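Local structure of Ras GTPase-activating-like protein IQGAP2 (Homo sapiens, 5CJP) at residues E120-T131 / S176-V187; L110-V118 / A241-D252. The protein probably binds GTP-loaded Rho-family GTPases through a helical domain related to Ras GTPase activators, serving as a scaffold. All coordinates share one frame; numbering follows the deposited sequence.

Interaction 1 (E120-T131 / S176-V187); sequences EIIDDKSLIINT and SIENLRRVTDKV
Ile129 lies across Ser176, Asn179 and Leu180 on helix 167-193 of the all-helical GTPase-activator-related domain, where the chain leaves helix 111-123, turns at 124-127 and then runs back along this long helix in an extended conformation. From CB of Ile129 the side chain divides. The CG2 branch, anti to the backbone N, drops onto Leu180, its methyl 3.4 Å from Leu180 CG. The other branch (chi1 -59°) puts CG1 of Ile129 4.0 Å from Asn179 CB, the two side chains sliding past each other in opposite directions. Beyond it, the tip CD1 of Ile129 reaches the helix backbone, 3.6 Å from Leu180 CA. A serine here would probably leave CG of Leu180 without the methyl that covers it and open a gap between loop and helix. Two residues on, the Thr131 side chain crosses that of Leu180 at about a right angle, Thr131 CG2 lying 3.7 Å from Leu180 CD1. Leu127, two residues before Ile129, lays CD1 3.7 Å from Asn179 CB. Next to it an Asx turn shapes the helix exit: Asp124 OD1 accepts both N and OG of Ser126, which arrive from the same face of the carboxylate. Within helix 111-123, Ile121 packs its CG1 and CD1 against Val183, and its CD1 also approaches Val187 CG2 at 4.1 Å. Where the contact meets solvent, extended Glu120 and Lys186 cross nearly at right angles in a salt bridge, OE2 of Glu120 being 3.5 Å from NZ of Lys186. Helix 261-278 touches Leu127 and Ile129 as well. At the far end Asn130 donates its backbone N to Ser176 OG over 3.3 Å, with an N-H...O angle of 147°.

Interaction 2 (L110-V118 / A241-D252); sequences LRQLLAPVV and AIVAPDGFDIID
A bend at chi3 (-53°) in Arg111 and a turn at chi2 (-58°) in Ile250 bring these two side chains against the opposing segment. The CB of Ile250 points away from helix 111-123, yet the turn carries CD1 back to 3.7 Å from Leu110 CB, while its CG2 lies 3.9 Å from Ala115 CB. Bent Arg111 wraps over the loop 249-252 and gives NE to Ile250 O in a weak hydrogen bond of 3.3 Å. That oxygen lies at the edge of the guanidinium, whereas Asp249 OD1 sits over one face, 3.1 Å from Arg111 NH2, the carboxylate and guanidinium planes being 74° apart. Deeper in, Leu114 crosses Ile242 at about a right angle, its CD1 3.7 Å from Ile242 CG1, and also touches Ala241 CB. Val118 CG1 rests 3.7 Å from Pro245 CG. Part of the turn after helix 222-243, including Phe248, packs on the chain of another protein. Because no N-H of Arg111 aims at Asp249, the attraction in this salt bridge of the GAP-related domain is one of charge, and it probably does little to fix the rotation of the carboxylate.

Overall arrangement
Followed from the N terminus, the chain passes several helices before it reaches helix 111-123, most of which serves interaction 2 and whose last turn, with the loop after it, serves interaction 1. Residues 176-187 of helix 167-193 then close the inner loop, 44 residues long and more than half helical. The chain goes on to the end of helix 222-243 and the following turn, where 241-252 closes the outer loop of 122 residues. Interaction 1 is therefore nested inside interaction 2, without crossing it. Their centres lie about 16 Å apart, yet they touch: Val187 packs on Val117 and Ile242, so helices 111-123, 167-193 and 222-243 meet there.

Interaction 1 (E120-T131 / S176-V187)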
loop_
_atom_site.group_PDB
_atom_site.type_symbol
_atom_site.label_atom_id
_atom_site.label_comp_id
_atom_site.label_asym_id
_atom_site.label_seq_id
_atom_site.Cartn_x
_atom_site.Cartn_y
_atom_site.Cartn_z
ATOM N N GLU E 120 3.693 -11.239 31.920
ATOM C CA GLU E 120 4.005 -11.288 33.342
ATOM C C GLU E 120 5.456 -11.697 33.582
ATOM O O GLU E 120 6.109 -11.180 34.486
ATOM C CB GLU E 120 3.097 -12.285 34.053
ATOM C CG GLU E 120 1.755 -11.740 34.450
ATOM C CD GLU E 120 0.948 -12.748 35.241
ATOM O OE1 GLU E 120 -0.144 -12.384 35.728
ATOM O OE2 GLU E 120 1.408 -13.906 35.376
ATOM N N ILE E 121 5.952 -12.638 32.783
ATOM C CA ILE E 121 7.324 -13.116 32.934
ATOM C C ILE E 121 8.323 -12.096 32.379
ATOM O O ILE E 121 9.489 -12.058 32.803
ATOM C CB ILE E 121 7.511 -14.464 32.212
ATOM C CG1 ILE E 121 6.577 -15.509 32.820
ATOM C CG2 ILE E 121 8.951 -14.920 32.308
ATOM C CD1 ILE E 121 6.445 -16.762 32.000
ATOM N N ILE E 122 7.856 -11.283 31.429
ATOM C CA ILE E 122 8.687 -10.241 30.802
ATOM C C ILE E 122 8.813 -9.052 31.740
ATOM O O ILE E 122 9.895 -8.511 31.933
ATOM C CB ILE E 122 8.066 -9.728 29.454
ATOM C CG1 ILE E 122 8.197 -10.763 28.332
ATOM C CG2 ILE E 122 8.761 -8.513 28.983
ATOM C CD1 ILE E 122 8.424 -12.126 28.790
ATOM N N ASP E 123 7.689 -8.672 32.334
ATOM C CA ASP E 123 7.629 -7.528 33.233
ATOM C C ASP E 123 8.331 -7.673 34.580
ATOM O O ASP E 123 8.718 -6.674 35.192
ATOM C CB ASP E 123 6.164 -7.137 33.466
ATOM C CG ASP E 123 5.501 -6.558 32.223
ATOM O OD1 ASP E 123 4.293 -6.232 32.291
ATOM O OD2 ASP E 123 6.186 -6.425 31.183
ATOM N N ASP E 124 8.499 -8.900 35.057
ATOM C CA ASP E 124 9.162 -9.090 36.340
ATOM C C ASP E 124 10.638 -8.730 36.229
ATOM O O ASP E 124 11.474 -9.581 35.940
ATOM C CB ASP E 124 9.036 -10.529 36.816
ATOM C CG ASP E 124 9.426 -10.680 38.266
ATOM O OD1 ASP E 124 10.193 -9.818 38.751
ATOM O OD2 ASP E 124 8.977 -11.648 38.914
ATOM N N LYS E 125 10.939 -7.459 36.471
ATOM C CA LYS E 125 12.298 -6.943 36.396
ATOM C C LYS E 125 13.309 -7.625 37.317
ATOM O O LYS E 125 14.501 -7.336 37.247
ATOM C CB LYS E 125 12.280 -5.445 36.697
ATOM C CG LYS E 125 12.665 -4.575 35.521
ATOM C CD LYS E 125 12.291 -3.120 35.760
ATOM C CE LYS E 125 10.776 -2.964 35.942
ATOM N NZ LYS E 125 10.361 -1.541 36.089
ATOM N N SER E 126 12.849 -8.539 38.167
ATOM C CA SER E 126 13.747 -9.222 39.092
ATOM C C SER E 126 13.926 -10.709 38.810
ATOM O O SER E 126 14.870 -11.328 39.305
ATOM C CB SER E 126 13.247 -9.060 40.529
ATOM O OG SER E 126 12.302 -10.066 40.860
ATOM N N LEU E 127 13.012 -11.284 38.035
ATOM C CA LEU E 127 13.069 -12.698 37.699
ATOM C C LEU E 127 14.294 -13.005 36.856
ATOM O O LEU E 127 14.531 -12.374 35.824
ATOM C CB LEU E 127 11.810 -13.104 36.947
ATOM C CG LEU E 127 11.708 -14.574 36.547
ATOM C CD1 LEU E 127 11.684 -15.491 37.778
ATOM C CD2 LEU E 127 10.461 -14.732 35.739
ATOM N N ILE E 128 15.078 -13.974 37.315
ATOM C CA ILE E 128 16.303 -14.388 36.645
ATOM C C ILE E 128 16.475 -15.877 36.850
ATOM O O ILE E 128 17.238 -16.312 37.714
ATOM C CB ILE E 128 17.532 -13.703 37.247
ATOM C CG1 ILE E 128 17.423 -12.191 37.081
ATOM C CG2 ILE E 128 18.787 -14.175 36.570
ATOM C CD1 ILE E 128 18.421 -11.494 37.914
ATOM N N ILE E 129 15.757 -16.663 36.060
ATOM C CA ILE E 129 15.857 -18.107 36.150
ATOM C C ILE E 129 17.101 -18.561 35.375
ATOM O O ILE E 129 17.417 -18.021 34.304
ATOM C CB ILE E 129 14.600 -18.786 35.553
ATOM C CG1 ILE E 129 13.355 -18.319 36.299
ATOM C CG2 ILE E 129 14.716 -20.297 35.653
ATOM C CD1 ILE E 129 12.065 -18.663 35.595
ATOM N N ASN E 130 17.818 -19.530 35.930
ATOM C CA ASN E 130 19.014 -20.072 35.283
ATOM C C ASN E 130 19.309 -21.461 35.832
ATOM O O ASN E 130 19.869 -21.615 36.920
ATOM C CB ASN E 130 20.229 -19.178 35.512
ATOM C CG ASN E 130 21.330 -19.415 34.478
ATOM O OD1 ASN E 130 21.712 -20.549 34.198
ATOM N ND2 ASN E 130 21.843 -18.334 33.915
ATOM N N THR E 131 18.927 -22.468 35.063
ATOM C CA THR E 131 19.111 -23.853 35.457
ATOM C C THR E 131 20.513 -24.392 35.190
ATOM O O THR E 131 20.730 -25.603 35.215
ATOM C CB THR E 131 18.091 -24.733 34.725
ATOM O OG1 THR E 131 18.139 -24.456 33.317
ATOM C CG2 THR E 131 16.698 -24.432 35.231
ATOM N N SER E 176 15.629 -20.595 41.550
ATOM C CA SER E 176 15.294 -20.595 40.131
ATOM C C SER E 176 14.335 -21.724 39.828
ATOM O O SER E 176 13.387 -21.563 39.066
ATOM C CB SER E 176 16.558 -20.744 39.277
ATOM O OG SER E 176 17.257 -19.515 39.170
ATOM N N ILE E 177 14.576 -22.877 40.429
ATOM C CA ILE E 177 13.712 -24.024 40.210
ATOM C C ILE E 177 12.334 -23.750 40.786
ATOM O O ILE E 177 11.342 -24.304 40.327
ATOM C CB ILE E 177 14.287 -25.271 40.866
ATOM C CG1 ILE E 177 15.663 -25.543 40.262
ATOM C CG2 ILE E 177 13.367 -26.456 40.673
ATOM C CD1 ILE E 177 16.431 -26.575 41.007
ATOM N N GLU E 178 12.271 -22.891 41.795
ATOM C CA GLU E 178 10.993 -22.574 42.405
ATOM C C GLU E 178 10.281 -21.599 41.505
ATOM O O GLU E 178 9.113 -21.786 41.176
ATOM C CB GLU E 178 11.185 -21.956 43.787
ATOM C CG GLU E 178 10.553 -22.777 44.888
ATOM C CD GLU E 178 9.059 -22.932 44.708
ATOM O OE1 GLU E 178 8.329 -21.947 44.952
ATOM O OE2 GLU E 178 8.618 -24.033 44.309
ATOM N N ASN E 179 11.003 -20.558 41.108
ATOM C CA ASN E 179 10.465 -19.539 40.226
ATOM C C ASN E 179 9.971 -20.189 38.936
ATOM O O ASN E 179 8.827 -19.993 38.532
ATOM C CB ASN E 179 11.542 -18.501 39.881
ATOM C CG ASN E 179 11.943 -17.645 41.072
ATOM O OD1 ASN E 179 11.147 -16.868 41.595
ATOM N ND2 ASN E 179 13.186 -17.785 41.500
ATOM N N LEU E 180 10.846 -20.969 38.306
ATOM C CA LEU E 180 10.533 -21.639 37.049
ATOM C C LEU E 180 9.236 -22.440 37.119
ATOM O O LEU E 180 8.367 -22.302 36.255
ATOM C CB LEU E 180 11.684 -22.570 36.636
ATOM C CG LEU E 180 12.190 -22.568 35.172
ATOM C CD1 LEU E 180 13.072 -23.799 34.959
ATOM C CD2 LEU E 180 11.032 -22.588 34.174
ATOM N N ARG E 181 9.104 -23.268 38.149
ATOM C CA ARG E 181 7.913 -24.089 38.306
ATOM C C ARG E 181 6.660 -23.245 38.465
ATOM O O ARG E 181 5.574 -23.634 38.044
ATOM C CB ARG E 181 8.055 -25.009 39.514
ATOM C CG ARG E 181 7.003 -26.108 39.559
ATOM C CD ARG E 181 6.383 -26.182 40.931
ATOM N NE ARG E 181 5.646 -24.955 41.234
ATOM C CZ ARG E 181 5.606 -24.383 42.432
ATOM N NH1 ARG E 181 6.264 -24.918 43.451
ATOM N NH2 ARG E 181 4.900 -23.275 42.614
ATOM N N ARG E 182 6.827 -22.081 39.073
ATOM C CA ARG E 182 5.731 -21.159 39.314
ATOM C C ARG E 182 5.249 -20.473 38.036
ATOM O O ARG E 182 4.047 -20.391 37.788
ATOM C CB ARG E 182 6.186 -20.109 40.312
ATOM C CG ARG E 182 5.219 -19.853 41.424
ATOM C CD ARG E 182 5.604 -18.573 42.113
ATOM N NE ARG E 182 5.528 -17.458 41.171
ATOM C CZ ARG E 182 6.574 -16.757 40.748
ATOM N NH1 ARG E 182 7.801 -17.048 41.176
ATOM N NH2 ARG E 182 6.389 -15.754 39.903
ATOM N N VAL E 183 6.185 -19.953 37.239
ATOM C CA VAL E 183 5.821 -19.290 35.988
ATOM C C VAL E 183 5.325 -20.307 34.980
ATOM O O VAL E 183 4.402 -20.044 34.227
ATOM C CB VAL E 183 6.998 -18.534 35.367
ATOM C CG1 VAL E 183 6.836 -17.062 35.615
ATOM C CG2 VAL E 183 8.296 -18.995 35.959
ATOM N N THR E 184 5.935 -21.483 34.983
ATOM C CA THR E 184 5.545 -22.533 34.065
ATOM C C THR E 184 4.106 -22.948 34.276
ATOM O O THR E 184 3.359 -23.116 33.312
ATOM C CB THR E 184 6.429 -23.779 34.233
ATOM O OG1 THR E 184 7.787 -23.434 33.963
ATOM C CG2 THR E 184 5.999 -24.881 33.287
ATOM N N ASP E 185 3.715 -23.122 35.537
ATOM C CA ASP E 185 2.354 -23.545 35.850
ATOM C C ASP E 185 1.360 -22.505 35.344
ATOM O O ASP E 185 0.267 -22.853 34.889
ATOM C CB ASP E 185 2.173 -23.770 37.360
ATOM C CG ASP E 185 1.062 -24.778 37.673
ATOM O OD1 ASP E 185 0.352 -24.590 38.681
ATOM O OD2 ASP E 185 0.903 -25.769 36.919
ATOM N N LYS E 186 1.734 -21.229 35.418
ATOM C CA LYS E 186 0.862 -20.176 34.917
ATOM C C LYS E 186 0.676 -20.369 33.409
ATOM O O LYS E 186 -0.448 -20.366 32.918
ATOM C CB LYS E 186 1.452 -18.796 35.210
ATOM C CG LYS E 186 1.371 -18.404 36.681
ATOM C CD LYS E 186 1.650 -16.932 36.914
ATOM C CE LYS E 186 1.360 -16.575 38.371
ATOM N NZ LYS E 186 1.579 -15.130 38.697
ATOM N N VAL E 187 1.769 -20.561 32.676
ATOM C CA VAL E 187 1.684 -20.775 31.237
ATOM C C VAL E 187 0.844 -22.004 30.921
ATOM O O VAL E 187 -0.090 -21.951 30.130
ATOM C CB VAL E 187 3.066 -20.992 30.612
ATOM C CG1 VAL E 187 2.907 -21.418 29.174
ATOM C CG2 VAL E 187 3.893 -19.717 30.706
#

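Interaction 2 (L110-V118 / A241-D252)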
loop_
_atom_site.group_PDB
_atom_site.type_symbol
_atom_site.label_atom_id
_atom_site.label_comp_id
_atom_site.label_asym_id
_atom_site.label_seq_id
_atom_site.Cartn_x
_atom_site.Cartn_y
_atom_site.Cartn_z
ATOM N N LEU E 110 -2.950 -17.025 19.681
ATOM C CA LEU E 110 -1.835 -17.325 20.559
ATOM C C LEU E 110 -1.563 -16.115 21.440
ATOM O O LEU E 110 -1.268 -16.256 22.626
ATOM C CB LEU E 110 -0.583 -17.695 19.753
ATOM C CG LEU E 110 -0.582 -19.117 19.185
ATOM C CD1 LEU E 110 0.725 -19.393 18.490
ATOM C CD2 LEU E 110 -0.792 -20.102 20.301
ATOM N N ARG E 111 -1.674 -14.921 20.862
ATOM C CA ARG E 111 -1.441 -13.715 21.642
ATOM C C ARG E 111 -2.632 -13.531 22.575
ATOM O O ARG E 111 -2.501 -12.999 23.674
ATOM C CB ARG E 111 -1.236 -12.494 20.729
ATOM C CG ARG E 111 -2.434 -11.613 20.511
ATOM C CD ARG E 111 -2.063 -10.395 19.657
ATOM N NE ARG E 111 -0.911 -9.663 20.188
ATOM C CZ ARG E 111 -0.575 -8.420 19.837
ATOM N NH1 ARG E 111 -1.303 -7.756 18.956
ATOM N NH2 ARG E 111 0.495 -7.833 20.358
ATOM N N GLN E 112 -3.791 -14.006 22.149
ATOM C CA GLN E 112 -4.979 -13.913 22.981
ATOM C C GLN E 112 -5.043 -15.191 23.802
ATOM O O GLN E 112 -6.103 -15.788 23.953
ATOM C CB GLN E 112 -6.235 -13.810 22.109
ATOM C CG GLN E 112 -7.533 -13.676 22.889
ATOM C CD GLN E 112 -8.716 -14.335 22.192
ATOM O OE1 GLN E 112 -9.359 -15.227 22.747
ATOM N NE2 GLN E 112 -9.015 -13.889 20.978
ATOM N N LEU E 113 -3.903 -15.616 24.334
ATOM C CA LEU E 113 -3.860 -16.853 25.108
ATOM C C LEU E 113 -2.539 -16.995 25.867
ATOM O O LEU E 113 -2.484 -17.633 26.922
ATOM C CB LEU E 113 -4.063 -18.043 24.153
ATOM C CG LEU E 113 -4.079 -19.487 24.669
ATOM C CD1 LEU E 113 -4.670 -20.395 23.613
ATOM C CD2 LEU E 113 -2.680 -19.939 24.996
ATOM N N LEU E 114 -1.481 -16.390 25.329
ATOM C CA LEU E 114 -0.172 -16.457 25.951
ATOM C C LEU E 114 0.314 -15.102 26.416
ATOM O O LEU E 114 1.112 -15.017 27.347
ATOM C CB LEU E 114 0.855 -17.019 24.973
ATOM C CG LEU E 114 0.770 -18.471 24.517
ATOM C CD1 LEU E 114 1.832 -18.695 23.433
ATOM C CD2 LEU E 114 0.973 -19.411 25.700
ATOM N N ALA E 115 -0.168 -14.049 25.764
ATOM C CA ALA E 115 0.258 -12.693 26.077
ATOM C C ALA E 115 0.231 -12.335 27.559
ATOM O O ALA E 115 1.220 -11.833 28.089
ATOM C CB ALA E 115 -0.570 -11.688 25.270
ATOM N N PRO E 116 -0.896 -12.579 28.247
ATOM C CA PRO E 116 -1.011 -12.267 29.675
ATOM C C PRO E 116 0.093 -12.868 30.556
ATOM O O PRO E 116 0.778 -12.137 31.273
ATOM C CB PRO E 116 -2.390 -12.808 30.028
ATOM C CG PRO E 116 -3.154 -12.589 28.769
ATOM C CD PRO E 116 -2.184 -13.060 27.722
ATOM N N VAL E 117 0.268 -14.188 30.499
ATOM C CA VAL E 117 1.294 -14.839 31.308
ATOM C C VAL E 117 2.697 -14.565 30.810
ATOM O O VAL E 117 3.652 -14.578 31.587
ATOM C CB VAL E 117 1.115 -16.374 31.373
ATOM C CG1 VAL E 117 -0.254 -16.705 31.925
ATOM C CG2 VAL E 117 1.342 -17.000 29.998
ATOM N N VAL E 118 2.839 -14.333 29.512
ATOM C CA VAL E 118 4.160 -14.052 28.980
ATOM C C VAL E 118 4.515 -12.636 29.397
ATOM O O VAL E 118 5.639 -12.363 29.805
ATOM C CB VAL E 118 4.202 -14.177 27.435
ATOM C CG1 VAL E 118 5.394 -13.422 26.882
ATOM C CG2 VAL E 118 4.311 -15.650 27.033
ATOM N N ALA E 241 6.024 -19.458 20.221
ATOM C CA ALA E 241 5.456 -18.176 20.603
ATOM C C ALA E 241 5.770 -17.836 22.060
ATOM O O ALA E 241 5.801 -16.658 22.457
ATOM C CB ALA E 241 3.972 -18.185 20.376
ATOM N N ILE E 242 6.001 -18.865 22.862
ATOM C CA ILE E 242 6.350 -18.649 24.247
ATOM C C ILE E 242 7.811 -18.158 24.290
ATOM O O ILE E 242 8.136 -17.188 24.968
ATOM C CB ILE E 242 6.204 -19.953 25.047
ATOM C CG1 ILE E 242 4.724 -20.327 25.154
ATOM C CG2 ILE E 242 6.840 -19.808 26.423
ATOM C CD1 ILE E 242 4.519 -21.728 25.620
ATOM N N VAL E 243 8.683 -18.826 23.540
ATOM C CA VAL E 243 10.096 -18.481 23.484
ATOM C C VAL E 243 10.381 -17.180 22.743
ATOM O O VAL E 243 11.331 -16.468 23.062
ATOM C CB VAL E 243 10.890 -19.613 22.819
ATOM C CG1 VAL E 243 12.278 -19.124 22.409
ATOM C CG2 VAL E 243 11.002 -20.779 23.775
ATOM N N ALA E 244 9.572 -16.871 21.743
ATOM C CA ALA E 244 9.781 -15.641 20.991
ATOM C C ALA E 244 8.487 -14.875 20.793
ATOM O O ALA E 244 7.993 -14.769 19.680
ATOM C CB ALA E 244 10.415 -15.949 19.639
ATOM N N PRO E 245 7.914 -14.336 21.879
ATOM C CA PRO E 245 6.669 -13.579 21.757
ATOM C C PRO E 245 6.862 -12.314 20.940
ATOM O O PRO E 245 5.905 -11.760 20.413
ATOM C CB PRO E 245 6.297 -13.287 23.210
ATOM C CG PRO E 245 7.613 -13.282 23.910
ATOM C CD PRO E 245 8.313 -14.452 23.293
ATOM N N ASP E 246 8.102 -11.854 20.835
ATOM C CA ASP E 246 8.410 -10.647 20.075
ATOM C C ASP E 246 8.439 -10.965 18.597
ATOM O O ASP E 246 8.114 -10.120 17.761
ATOM C CB ASP E 246 9.762 -10.090 20.515
ATOM C CG ASP E 246 10.861 -11.141 20.483
ATOM O OD1 ASP E 246 10.582 -12.324 20.779
ATOM O OD2 ASP E 246 12.018 -10.782 20.181
ATOM N N GLY E 247 8.833 -12.196 18.283
ATOM C CA GLY E 247 8.909 -12.638 16.902
ATOM C C GLY E 247 7.564 -13.084 16.359
ATOM O O GLY E 247 7.226 -12.810 15.214
ATOM N N PHE E 248 6.779 -13.762 17.181
ATOM C CA PHE E 248 5.477 -14.227 16.733
ATOM C C PHE E 248 4.327 -13.322 17.145
ATOM O O PHE E 248 3.197 -13.779 17.300
ATOM C CB PHE E 248 5.245 -15.654 17.218
ATOM C CG PHE E 248 6.144 -16.644 16.569
ATOM C CD1 PHE E 248 7.461 -16.791 17.003
ATOM C CD2 PHE E 248 5.712 -17.372 15.451
ATOM C CE1 PHE E 248 8.341 -17.643 16.330
ATOM C CE2 PHE E 248 6.583 -18.231 14.769
ATOM C CZ PHE E 248 7.895 -18.368 15.202
ATOM N N ASP E 249 4.630 -12.037 17.310
ATOM C CA ASP E 249 3.647 -11.017 17.676
ATOM C C ASP E 249 2.661 -11.397 18.782
ATOM O O ASP E 249 1.446 -11.298 18.602
ATOM C CB ASP E 249 2.861 -10.591 16.436
ATOM C CG ASP E 249 2.094 -9.296 16.642
ATOM O OD1 ASP E 249 1.833 -8.929 17.809
ATOM O OD2 ASP E 249 1.743 -8.655 15.629
ATOM N N ILE E 250 3.180 -11.824 19.926
ATOM C CA ILE E 250 2.328 -12.181 21.055
ATOM C C ILE E 250 2.222 -10.924 21.902
ATOM O O ILE E 250 1.195 -10.671 22.544
ATOM C CB ILE E 250 2.953 -13.299 21.904
ATOM C CG1 ILE E 250 3.136 -14.542 21.037
ATOM C CG2 ILE E 250 2.089 -13.592 23.129
ATOM C CD1 ILE E 250 1.882 -15.021 20.446
ATOM N N ILE E 251 3.298 -10.138 21.892
ATOM C CA ILE E 251 3.344 -8.893 22.648
ATOM C C ILE E 251 3.781 -7.749 21.753
ATOM O O ILE E 251 4.839 -7.787 21.125
ATOM C CB ILE E 251 4.311 -8.960 23.864
ATOM C CG1 ILE E 251 5.741 -9.228 23.381
ATOM C CG2 ILE E 251 3.828 -10.010 24.867
ATOM C CD1 ILE E 251 6.794 -9.065 24.448
ATOM N N ASP E 252 2.930 -6.738 21.691
ATOM C CA ASP E 252 3.179 -5.556 20.889
ATOM C C ASP E 252 4.545 -4.986 21.269
ATOM O O ASP E 252 4.828 -4.766 22.445
ATOM C CB ASP E 252 2.029 -4.572 21.143
ATOM C CG ASP E 252 2.376 -3.152 20.796
ATOM O OD1 ASP E 252 3.302 -2.602 21.423
ATOM O OD2 ASP E 252 1.703 -2.582 19.910
#